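Local coordinates for Abbfa_003403 (Acinetobacter baumannii, PDB 4ZXH), which is a four-domain nonribosomal peptide synthetase that probably activates an amino acid, loads it onto a carrier domain, condenses it and releases the product through a thioesterase, at residues F45-N50 against Y139-V144; N93-D98 against R128-E133; Q662-T667 against H689-E694; I711-A716 against T736-G741. One frame throughout, in Å; residues are numbered along the deposited sequence.

Contact 1: F45-N50 against Y139-V144; sequences FDVKVN and YVIAFV. With PX4 (1,2-dimyristoyl-sn-glycero-3-phosphocholine), chain C.
Y139 shows how one side chain can belong to a strand pair and to a lipid site at once. With CG anti to the carbonyl carbon (chi1 -59°), its CB packs against V47 CB, 4.5 Å away. The ring then slides under the phospholipid: the ester carbonyl oxygen O8 of PX4 sits over one face, 3.6 Å from Y139 CG and offset toward the rim. CD2 and CE2 form the edge turned to the partner strand, where V47 O and V49 CG2 lie near the ring plane; Y139 CE2 is 4.1 Å from V49 CG2. At the tip, Y139 OH comes 3.2 Å from C6 of the lipid's glycerol backbone. The two strands run antiparallel in the mixed sheet of the condensation domain, a member of the CoA-dependent acyltransferase clan. F45 with I141 and V47 with Y139 are hydrogen-bonded pairs, each closed by two backbone bonds, while D46 faces V140 in the non-hydrogen-bonded pair between them. The straightest bond, V47 N to Y139 O at 2.7 Å (173°), approaches from above the carbonyl plane. On the lipid-facing side V47 and I141 cross obliquely, V47 CG2 meeting I141 CG1 at 3.6 Å, and I141 CD1 also reaches O8. Further along, F143 lies beneath an acyl chain, with C34 over the centre of its ring and C32 3.4 Å from F143 CZ. D46 is on the other face, where OD1 forms a salt bridge to K48 NZ and a weak hydrogen bond to H138; V140 and A142 pack there on helix 104-115.

Contact 2: N93-D98 against R128-E133; sequences NIIFSD and RIHCYE
This is a parallel strand pair at the edge of the condensation-domain sheet: 94-98 is the outermost strand on its side, and helix 104-115 carries the chain across to 127-135 in a beta-alpha-beta unit. Five backbone bonds alternate between the strands, from I129 N to N93 O through to E133 N to S97 O. The one in the middle, C131 N to I95 O, is 2.7 Å long. Side chains in register lie next to each other. I94 and I129 run side by side, their tips meeting at 3.7 Å between I94 CD1 and I129 CD1. F96, with CG anti to the backbone N (chi1 -178°), turns its ring so that the edge at CD1 meets C131 CB, 3.4 Å away and in the ring plane. On the other face I95 lies alongside H130, I95 CG1 coming 3.9 Å from H130 ND1, and S97 CB packs on Y132 CD1. R128 bends at chi3 (-60°), so that its NE donates to H130 NE2 at 3.0 Å; the imidazole nitrogen is the acceptor, consistent with a neutral ring. The methylene carbons of R128 lie beside the N93 amide, 3.4 Å from R128 CD to N93 ND2, while the guanidinium makes a cation-pi contact with F119. D98 and E133 are like charges near each other, and D98 forms a salt bridge to R100. H130 and Y132 face helix 104-115, where Y132 OH bonds D114. I129 and C131 pack on strand 138-146, on the face where I94 touches the bound phospholipid.

Contact 3: Q662-T667 against H689-E694; sequences QLLAIT and HVCPRE
A beta-alpha-beta unit of the adenylation domain, strand 662-665, helix 674-679 and strand 687-690, closes here by parallel pairing inside the mixed sheet of this ANL-family domain. The ladder is short. H689 N bonds L663 O at 2.9 Å, nearly along the C=O axis; A665 N returns to H689 O at 3.0 Å; and C691 N, already past the strand's end, takes A665 O. That last bond prolongs the pairing into the turn before a short, weakly bonded helix that begins near R693, and R540 ties it further through a hydrogen bond to C691 O and a weak one to A665 O. Side chains meet mainly on the face of L664 and H689. L664 has CG anti to the backbone N (chi1 -173°), which brings its CD1 methyl 3.7 Å from H689 CB and equally close to C691 CB. I666 adds CG2 at 4.0 Å from C691 CB. L664 also packs against helix 699-709. The imidazole of H689 presents its edge to the partner strand, with L663 O near the ring plane. There the extended side chain of Q662 crosses it obliquely, the amide and ring planes 84° apart, and Q662 CD lies 3.6 Å from H689 NE2.

Contact 4: I711-A716 against T736-G741; sequences INVLQA and TALCGG
Between Q715 and L738 the strands press closest, their CA atoms 4.4 Å apart, and the side chains cross obliquely. Q715 CB touches L738 CB at 3.7 Å, and farther out Q715 OE1 lies 3.7 Å from L738 CD2. The polar end of Q715 is fixed elsewhere, OE1 by W771 and NE2 by E677, so that the amide is satisfied although buried. The other methyl of L738, CD1, meets V713 CG1 at 4.0 Å. In this part the backbone bonds are regular: L738 N to L714 O spans 2.9 Å, and L714 N to T736 O points nearly along the carbonyl axis. L738 O is gripped twice, by A716 N and by W721 NE1 from helix 718-725. The start of the pair is more open, N712 and T736 both being partly exposed. Here T736 N reaches N712 O at 3.1 Å from well above the carbonyl plane, 57° out of it, while N712 OD1 bonds Q662 on the next strand. Beyond the A716 N bond the chain runs on to the partly exposed G741. Parallel strands joined through helix 718-725, with W721 packed under L714, A737 and C739, make this a beta-alpha-beta crossover of the adenylation-domain sheet.

Overall arrangement
The four contacts form two pairs, one in each of two domains. Contacts 1 and 2 share the condensation-domain sheet, their centres about 10 Å apart; contact 2 is nested within the chain loop closed by contact 1, and A142 O to H130 N, 2.8 Å, stitches strand 138-146 to 127-135. Both line the phospholipid site, through Y139, I141 and F143 in one and I94 in the other. Contacts 3 and 4 follow each other in the adenylation domain, about 11 Å apart between centres, joined where strand 662-665 pairs with 713-716. The two pairs do not touch: the nearest atoms, those of contacts 2 and 4, remain about 49 Å apart.

Contact 1: F45-N50 against Y139-V144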
# COMPACT_ATOMS: atom_id res chain seq x y z
N PHE A 45 13.53 16.74 -32.98
CA PHE A 45 14.61 17.31 -33.76
C PHE A 45 14.52 18.80 -33.88
O PHE A 45 13.44 19.38 -33.92
CB PHE A 45 14.65 16.70 -35.17
CG PHE A 45 14.91 15.21 -35.19
CD1 PHE A 45 16.17 14.70 -34.90
CD2 PHE A 45 13.90 14.33 -35.52
CE1 PHE A 45 16.41 13.34 -34.92
CE2 PHE A 45 14.14 12.96 -35.54
CZ PHE A 45 15.40 12.46 -35.25
N ASP A 46 15.69 19.42 -33.91
CA ASP A 46 15.82 20.79 -34.34
C ASP A 46 15.78 20.71 -35.86
O ASP A 46 16.50 19.91 -36.44
CB ASP A 46 17.13 21.39 -33.81
CG ASP A 46 17.20 22.88 -33.98
OD1 ASP A 46 16.82 23.37 -35.06
OD2 ASP A 46 17.60 23.57 -33.02
N VAL A 47 14.90 21.48 -36.51
CA VAL A 47 14.81 21.42 -37.96
C VAL A 47 14.97 22.80 -38.59
O VAL A 47 14.12 23.66 -38.39
CB VAL A 47 13.49 20.81 -38.45
CG1 VAL A 47 13.49 20.70 -39.97
CG2 VAL A 47 13.27 19.45 -37.83
N LYS A 48 16.05 23.00 -39.35
CA LYS A 48 16.27 24.24 -40.08
C LYS A 48 16.03 23.97 -41.56
O LYS A 48 16.54 22.99 -42.10
CB LYS A 48 17.68 24.79 -39.85
CG LYS A 48 17.89 25.38 -38.47
CD LYS A 48 19.33 25.84 -38.27
CE LYS A 48 19.58 26.35 -36.85
NZ LYS A 48 19.25 25.34 -35.80
N VAL A 49 15.25 24.83 -42.21
CA VAL A 49 14.82 24.54 -43.58
C VAL A 49 15.29 25.59 -44.57
O VAL A 49 15.69 26.69 -44.20
CB VAL A 49 13.27 24.41 -43.68
CG1 VAL A 49 12.75 23.30 -42.75
CG2 VAL A 49 12.58 25.72 -43.36
N ASN A 50 15.26 25.20 -45.84
CA ASN A 50 15.46 26.09 -46.97
C ASN A 50 14.11 26.24 -47.69
O ASN A 50 13.21 25.42 -47.48
CB ASN A 50 16.53 25.55 -47.92
CG ASN A 50 17.93 25.55 -47.30
OD1 ASN A 50 18.27 26.44 -46.52
ND2 ASN A 50 18.76 24.57 -47.69
N TYR A 139 12.56 25.34 -36.75
CA TYR A 139 11.48 24.62 -36.08
C TYR A 139 12.00 23.57 -35.11
O TYR A 139 13.12 23.09 -35.26
CB TYR A 139 10.56 23.94 -37.11
CG TYR A 139 9.93 24.88 -38.09
CD1 TYR A 139 8.78 25.57 -37.78
CD2 TYR A 139 10.49 25.10 -39.35
CE1 TYR A 139 8.19 26.44 -38.67
CE2 TYR A 139 9.92 25.98 -40.26
CZ TYR A 139 8.76 26.65 -39.91
OH TYR A 139 8.16 27.54 -40.78
N VAL A 140 11.18 23.23 -34.11
CA VAL A 140 11.37 22.00 -33.36
C VAL A 140 10.19 21.07 -33.66
O VAL A 140 9.04 21.50 -33.68
CB VAL A 140 11.48 22.25 -31.85
CG1 VAL A 140 11.56 20.94 -31.09
CG2 VAL A 140 12.70 23.12 -31.56
N ILE A 141 10.49 19.81 -33.94
CA ILE A 141 9.49 18.86 -34.37
C ILE A 141 9.60 17.65 -33.48
O ILE A 141 10.67 17.04 -33.43
CB ILE A 141 9.67 18.44 -35.83
CG1 ILE A 141 9.84 19.66 -36.72
CG2 ILE A 141 8.48 17.65 -36.32
CD1 ILE A 141 8.59 20.51 -36.82
N ALA A 142 8.53 17.29 -32.80
CA ALA A 142 8.56 16.12 -31.91
C ALA A 142 7.52 15.11 -32.33
O ALA A 142 6.33 15.42 -32.43
CB ALA A 142 8.35 16.54 -30.46
N PHE A 143 7.99 13.89 -32.58
CA PHE A 143 7.14 12.78 -32.96
C PHE A 143 6.85 11.95 -31.72
O PHE A 143 7.78 11.52 -31.05
CB PHE A 143 7.81 11.92 -34.02
CG PHE A 143 8.16 12.66 -35.27
CD1 PHE A 143 7.32 12.64 -36.36
CD2 PHE A 143 9.34 13.39 -35.35
CE1 PHE A 143 7.63 13.32 -37.52
CE2 PHE A 143 9.66 14.07 -36.51
CZ PHE A 143 8.79 14.03 -37.59
N VAL A 144 5.57 11.73 -31.43
CA VAL A 144 5.13 10.94 -30.28
C VAL A 144 4.39 9.69 -30.74
O VAL A 144 3.36 9.80 -31.42
CB VAL A 144 4.19 11.71 -29.37
CG1 VAL A 144 4.09 11.02 -28.04
CG2 VAL A 144 4.68 13.11 -29.17
O1 PX4 C . 2.59 26.46 -42.49
O2 PX4 C . 4.70 27.85 -41.86
P1 PX4 C . 4.07 26.76 -42.67
O3 PX4 C . 4.40 27.01 -44.23
C1 PX4 C . 3.49 27.58 -45.17
C2 PX4 C . 4.26 27.90 -46.46
N1 PX4 C . 3.38 28.29 -47.59
C3 PX4 C . 2.25 29.11 -47.12
C4 PX4 C . 4.17 29.06 -48.57
C5 PX4 C . 2.87 27.08 -48.26
O4 PX4 C . 4.91 25.39 -42.45
C6 PX4 C . 5.99 25.26 -41.53
C7 PX4 C . 6.04 23.81 -41.05
C8 PX4 C . 4.59 23.34 -41.06
O5 PX4 C . 4.50 21.98 -40.63
C9 PX4 C . 3.49 21.08 -41.18
O6 PX4 C . 2.82 21.42 -42.14
C10 PX4 C . 3.31 19.72 -40.56
C11 PX4 C . 3.94 18.64 -41.42
C12 PX4 C . 4.97 17.87 -40.60
C13 PX4 C . 4.94 16.40 -40.99
C14 PX4 C . 6.32 15.94 -41.43
C15 PX4 C . 6.17 14.63 -42.18
C16 PX4 C . 7.00 13.55 -41.51
C17 PX4 C . 6.66 12.19 -42.09
C18 PX4 C . 5.51 11.55 -41.31
C19 PX4 C . 6.00 10.44 -40.39
C20 PX4 C . 4.98 10.20 -39.28
C21 PX4 C . 5.39 9.01 -38.41
C22 PX4 C . 4.88 9.13 -36.98
O7 PX4 C . 6.84 23.00 -41.94
C23 PX4 C . 7.79 22.14 -41.23
O8 PX4 C . 8.18 22.52 -40.14
C24 PX4 C . 8.28 20.81 -41.83
C25 PX4 C . 9.30 20.03 -40.99
C26 PX4 C . 9.60 18.63 -41.56
C27 PX4 C . 10.55 17.80 -40.68
C28 PX4 C . 10.90 16.42 -41.25
C29 PX4 C . 11.84 15.60 -40.36
C30 PX4 C . 12.24 14.24 -40.98
C31 PX4 C . 12.51 13.09 -39.98
C32 PX4 C . 11.20 12.49 -39.45
C33 PX4 C . 11.29 11.07 -38.87
C34 PX4 C . 10.09 10.76 -37.96
C35 PX4 C . 9.64 9.30 -37.90
C36 PX4 C . 9.72 8.74 -36.49

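Contact 2: N93-D98 against R128-E133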
# COMPACT_ATOMS: atom_id res chain seq x y z
N ASN A 93 -2.99 13.88 -36.41
CA ASN A 93 -3.03 14.79 -35.29
C ASN A 93 -1.70 15.54 -35.19
O ASN A 93 -0.74 15.12 -34.51
CB ASN A 93 -3.35 14.03 -34.00
CG ASN A 93 -3.54 14.95 -32.83
OD1 ASN A 93 -3.42 16.17 -32.97
ND2 ASN A 93 -3.84 14.38 -31.67
N ILE A 94 -1.65 16.66 -35.89
CA ILE A 94 -0.48 17.50 -36.01
C ILE A 94 -0.73 18.87 -35.40
O ILE A 94 -1.52 19.67 -35.92
CB ILE A 94 -0.07 17.63 -37.50
CG1 ILE A 94 0.32 16.26 -38.03
CG2 ILE A 94 1.08 18.60 -37.69
CD1 ILE A 94 0.99 16.32 -39.36
N ILE A 95 -0.08 19.13 -34.27
CA ILE A 95 -0.20 20.38 -33.51
C ILE A 95 0.92 21.34 -33.90
O ILE A 95 2.07 20.91 -34.04
CB ILE A 95 -0.13 20.15 -32.00
CG1 ILE A 95 -0.94 18.93 -31.59
CG2 ILE A 95 -0.66 21.37 -31.25
CD1 ILE A 95 -2.38 19.06 -31.93
N PHE A 96 0.59 22.63 -34.05
CA PHE A 96 1.58 23.61 -34.49
C PHE A 96 1.52 24.89 -33.68
O PHE A 96 0.52 25.59 -33.72
CB PHE A 96 1.37 23.91 -35.97
CG PHE A 96 2.38 24.87 -36.54
CD1 PHE A 96 3.72 24.52 -36.63
CD2 PHE A 96 1.98 26.13 -37.01
CE1 PHE A 96 4.65 25.39 -37.15
CE2 PHE A 96 2.90 27.02 -37.54
CZ PHE A 96 4.25 26.65 -37.61
N SER A 97 2.59 25.20 -32.96
CA SER A 97 2.59 26.31 -31.99
C SER A 97 3.66 27.34 -32.35
O SER A 97 4.64 27.00 -33.00
CB SER A 97 2.86 25.78 -30.60
OG SER A 97 2.39 24.45 -30.49
N ASP A 98 3.48 28.58 -31.91
CA ASP A 98 4.51 29.61 -32.07
C ASP A 98 5.40 29.59 -30.82
O ASP A 98 4.91 29.78 -29.71
CB ASP A 98 3.86 31.00 -32.29
CG ASP A 98 4.88 32.11 -32.61
OD1 ASP A 98 6.10 31.88 -32.45
OD2 ASP A 98 4.48 33.22 -33.02
N ARG A 128 1.29 11.29 -32.70
CA ARG A 128 1.11 12.73 -32.90
C ARG A 128 2.41 13.37 -33.34
O ARG A 128 3.50 12.85 -33.06
CB ARG A 128 0.68 13.42 -31.62
CG ARG A 128 -0.55 12.88 -30.98
CD ARG A 128 -0.99 13.85 -29.91
NE ARG A 128 0.02 14.04 -28.87
CZ ARG A 128 -0.04 13.45 -27.68
NH1 ARG A 128 -1.05 12.64 -27.40
NH2 ARG A 128 0.88 13.70 -26.76
N ILE A 129 2.29 14.51 -34.00
CA ILE A 129 3.44 15.33 -34.33
C ILE A 129 3.24 16.70 -33.73
O ILE A 129 2.21 17.34 -33.98
CB ILE A 129 3.62 15.46 -35.85
CG1 ILE A 129 3.83 14.09 -36.47
CG2 ILE A 129 4.78 16.40 -36.15
CD1 ILE A 129 3.61 14.07 -37.95
N HIS A 130 4.21 17.15 -32.94
CA HIS A 130 4.12 18.47 -32.31
C HIS A 130 5.15 19.40 -32.94
O HIS A 130 6.34 19.11 -32.87
CB HIS A 130 4.37 18.37 -30.80
CG HIS A 130 3.30 17.67 -30.03
ND1 HIS A 130 2.25 18.34 -29.43
CD2 HIS A 130 3.14 16.36 -29.71
CE1 HIS A 130 1.48 17.47 -28.80
NE2 HIS A 130 1.99 16.26 -28.96
N CYS A 131 4.72 20.50 -33.54
CA CYS A 131 5.64 21.44 -34.19
C CYS A 131 5.72 22.80 -33.52
O CYS A 131 4.72 23.32 -33.04
CB CYS A 131 5.26 21.65 -35.65
SG CYS A 131 5.00 20.14 -36.54
N TYR A 132 6.91 23.38 -33.51
CA TYR A 132 7.13 24.66 -32.89
C TYR A 132 8.01 25.53 -33.76
O TYR A 132 9.11 25.11 -34.14
CB TYR A 132 7.78 24.49 -31.53
CG TYR A 132 7.06 23.52 -30.63
CD1 TYR A 132 6.12 23.95 -29.70
CD2 TYR A 132 7.34 22.17 -30.69
CE1 TYR A 132 5.48 23.06 -28.86
CE2 TYR A 132 6.71 21.27 -29.87
CZ TYR A 132 5.79 21.71 -28.96
OH TYR A 132 5.17 20.80 -28.17
N GLU A 133 7.55 26.73 -34.06
CA GLU A 133 8.34 27.70 -34.79
C GLU A 133 9.26 28.46 -33.82
O GLU A 133 8.78 29.04 -32.85
CB GLU A 133 7.42 28.65 -35.57
CG GLU A 133 8.13 29.69 -36.45
CD GLU A 133 7.16 30.53 -37.29
OE1 GLU A 133 5.94 30.47 -37.04
OE2 GLU A 133 7.64 31.25 -38.20

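Contact 3: Q662-T667 against H689-E694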
# COMPACT_ATOMS: atom_id res chain seq x y z
N GLN A 662 9.47 28.79 33.67
CA GLN A 662 8.66 27.96 34.56
C GLN A 662 8.38 26.62 33.90
O GLN A 662 7.57 26.51 32.98
CB GLN A 662 7.38 28.69 34.94
CG GLN A 662 7.64 29.85 35.88
CD GLN A 662 6.39 30.42 36.51
OE1 GLN A 662 5.32 30.43 35.91
NE2 GLN A 662 6.52 30.89 37.74
N LEU A 663 9.06 25.60 34.39
CA LEU A 663 9.02 24.27 33.79
C LEU A 663 8.15 23.32 34.58
O LEU A 663 8.30 23.22 35.80
CB LEU A 663 10.45 23.71 33.68
CG LEU A 663 10.69 22.50 32.77
CD1 LEU A 663 12.10 22.58 32.28
CD2 LEU A 663 10.46 21.17 33.50
N LEU A 664 7.26 22.62 33.89
CA LEU A 664 6.43 21.62 34.56
C LEU A 664 7.05 20.24 34.46
O LEU A 664 7.00 19.60 33.40
CB LEU A 664 5.03 21.60 33.97
CG LEU A 664 4.07 20.69 34.73
CD1 LEU A 664 3.86 21.21 36.14
CD2 LEU A 664 2.73 20.54 34.00
N ALA A 665 7.64 19.79 35.56
CA ALA A 665 8.25 18.48 35.64
C ALA A 665 7.22 17.36 35.93
O ALA A 665 6.63 17.31 37.01
CB ALA A 665 9.33 18.49 36.68
N ILE A 666 7.03 16.47 34.96
CA ILE A 666 6.00 15.43 35.07
C ILE A 666 6.57 14.02 35.01
O ILE A 666 5.88 13.06 35.31
CB ILE A 666 4.97 15.54 33.95
CG1 ILE A 666 5.63 15.22 32.61
CG2 ILE A 666 4.40 16.94 33.88
CD1 ILE A 666 4.72 15.49 31.46
N THR A 667 7.82 13.90 34.60
CA THR A 667 8.41 12.60 34.36
C THR A 667 8.98 11.99 35.63
O THR A 667 9.71 12.67 36.37
CB THR A 667 9.53 12.70 33.31
OG1 THR A 667 9.04 13.41 32.17
CG2 THR A 667 10.02 11.34 32.89
N HIS A 689 8.21 23.50 38.67
CA HIS A 689 6.94 23.04 39.19
C HIS A 689 6.95 21.51 39.24
O HIS A 689 6.87 20.84 38.21
CB HIS A 689 5.78 23.54 38.33
CG HIS A 689 5.67 25.04 38.31
ND1 HIS A 689 4.75 25.72 39.07
CD2 HIS A 689 6.38 25.97 37.64
CE1 HIS A 689 4.90 27.02 38.87
NE2 HIS A 689 5.88 27.20 38.01
N VAL A 690 7.08 20.96 40.45
CA VAL A 690 7.03 19.51 40.60
C VAL A 690 5.57 19.06 40.56
O VAL A 690 4.79 19.31 41.47
CB VAL A 690 7.70 19.04 41.90
CG1 VAL A 690 7.63 17.54 41.98
CG2 VAL A 690 9.13 19.50 41.94
N CYS A 691 5.22 18.40 39.46
CA CYS A 691 3.83 18.02 39.21
C CYS A 691 3.46 16.72 39.91
O CYS A 691 4.08 15.68 39.66
CB CYS A 691 3.59 17.87 37.71
SG CYS A 691 1.88 17.54 37.30
N PRO A 692 2.44 16.77 40.78
CA PRO A 692 2.00 15.55 41.45
C PRO A 692 1.60 14.50 40.43
O PRO A 692 1.17 14.81 39.32
CB PRO A 692 0.79 16.00 42.28
CG PRO A 692 0.88 17.49 42.32
CD PRO A 692 1.56 17.91 41.06
N ARG A 693 1.78 13.25 40.79
CA ARG A 693 1.65 12.18 39.84
C ARG A 693 0.21 12.02 39.40
O ARG A 693 -0.06 11.72 38.24
CB ARG A 693 2.19 10.89 40.44
CG ARG A 693 2.09 9.72 39.55
CD ARG A 693 2.64 8.52 40.26
NE ARG A 693 2.45 7.30 39.48
CZ ARG A 693 1.44 6.46 39.65
NH1 ARG A 693 0.53 6.70 40.60
NH2 ARG A 693 1.34 5.38 38.89
N GLU A 694 -0.72 12.25 40.33
CA GLU A 694 -2.13 12.10 39.99
C GLU A 694 -2.58 13.13 38.97
O GLU A 694 -3.52 12.89 38.21
CB GLU A 694 -3.01 12.18 41.24
CG GLU A 694 -3.12 10.86 42.01
CD GLU A 694 -3.67 11.02 43.42
OE1 GLU A 694 -3.98 12.16 43.83
OE2 GLU A 694 -3.79 9.99 44.13

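Contact 4: I711-A716 against T736-G741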
# COMPACT_ATOMS: atom_id res chain seq x y z
N ILE A 711 2.94 27.82 32.85
CA ILE A 711 4.11 27.05 32.39
C ILE A 711 4.64 27.50 31.03
O ILE A 711 3.86 27.85 30.14
CB ILE A 711 3.73 25.56 32.33
CG1 ILE A 711 3.41 25.05 33.74
CG2 ILE A 711 4.81 24.73 31.68
CD1 ILE A 711 4.51 25.31 34.75
N ASN A 712 5.97 27.48 30.85
CA ASN A 712 6.55 27.82 29.55
C ASN A 712 7.63 26.83 29.03
O ASN A 712 8.28 27.09 28.01
CB ASN A 712 7.10 29.25 29.58
CG ASN A 712 8.33 29.40 30.45
OD1 ASN A 712 8.61 28.55 31.29
ND2 ASN A 712 9.06 30.49 30.26
N VAL A 713 7.81 25.72 29.72
CA VAL A 713 8.59 24.59 29.18
C VAL A 713 7.92 23.30 29.64
O VAL A 713 7.61 23.14 30.82
CB VAL A 713 10.08 24.58 29.63
CG1 VAL A 713 10.85 23.46 28.91
CG2 VAL A 713 10.77 25.92 29.38
N LEU A 714 7.69 22.37 28.72
CA LEU A 714 7.12 21.09 29.09
C LEU A 714 7.78 19.98 28.28
O LEU A 714 7.80 20.04 27.05
CB LEU A 714 5.60 21.07 28.87
CG LEU A 714 4.84 19.78 29.20
CD1 LEU A 714 4.93 19.48 30.67
CD2 LEU A 714 3.39 19.88 28.81
N GLN A 715 8.33 18.99 28.97
CA GLN A 715 8.87 17.82 28.28
C GLN A 715 8.09 16.57 28.69
O GLN A 715 7.72 16.40 29.86
CB GLN A 715 10.37 17.67 28.57
CG GLN A 715 10.82 16.26 28.81
CD GLN A 715 12.34 16.07 28.80
OE1 GLN A 715 13.04 16.52 27.90
NE2 GLN A 715 12.84 15.44 29.86
N ALA A 716 7.81 15.72 27.71
CA ALA A 716 6.92 14.58 27.89
C ALA A 716 7.04 13.59 26.73
O ALA A 716 7.32 13.98 25.60
CB ALA A 716 5.48 15.06 28.02
N THR A 736 7.44 26.13 25.18
CA THR A 736 8.40 25.32 24.46
C THR A 736 8.22 23.85 24.83
O THR A 736 8.36 23.48 25.99
CB THR A 736 9.84 25.75 24.74
OG1 THR A 736 10.09 27.02 24.10
CG2 THR A 736 10.81 24.72 24.20
N ALA A 737 7.90 23.02 23.84
CA ALA A 737 7.63 21.61 24.08
C ALA A 737 8.79 20.70 23.67
O ALA A 737 9.51 20.96 22.70
CB ALA A 737 6.36 21.20 23.34
N LEU A 738 8.97 19.63 24.42
CA LEU A 738 9.93 18.62 24.06
C LEU A 738 9.20 17.30 24.01
O LEU A 738 8.42 16.98 24.90
CB LEU A 738 11.10 18.56 25.05
CG LEU A 738 12.05 19.75 25.02
CD1 LEU A 738 11.52 20.88 25.90
CD2 LEU A 738 13.43 19.34 25.46
N CYS A 739 9.45 16.55 22.94
CA CYS A 739 8.84 15.25 22.76
C CYS A 739 9.94 14.22 22.55
O CYS A 739 10.73 14.37 21.61
CB CYS A 739 7.89 15.27 21.57
SG CYS A 739 6.83 13.84 21.40
N GLY A 740 10.01 13.21 23.41
CA GLY A 740 11.06 12.20 23.30
C GLY A 740 10.66 10.84 23.84
O GLY A 740 9.59 10.70 24.41
N GLY A 741 11.53 9.85 23.65
CA GLY A 741 11.33 8.52 24.20
C GLY A 741 10.78 7.52 23.19
O GLY A 741 11.08 6.33 23.24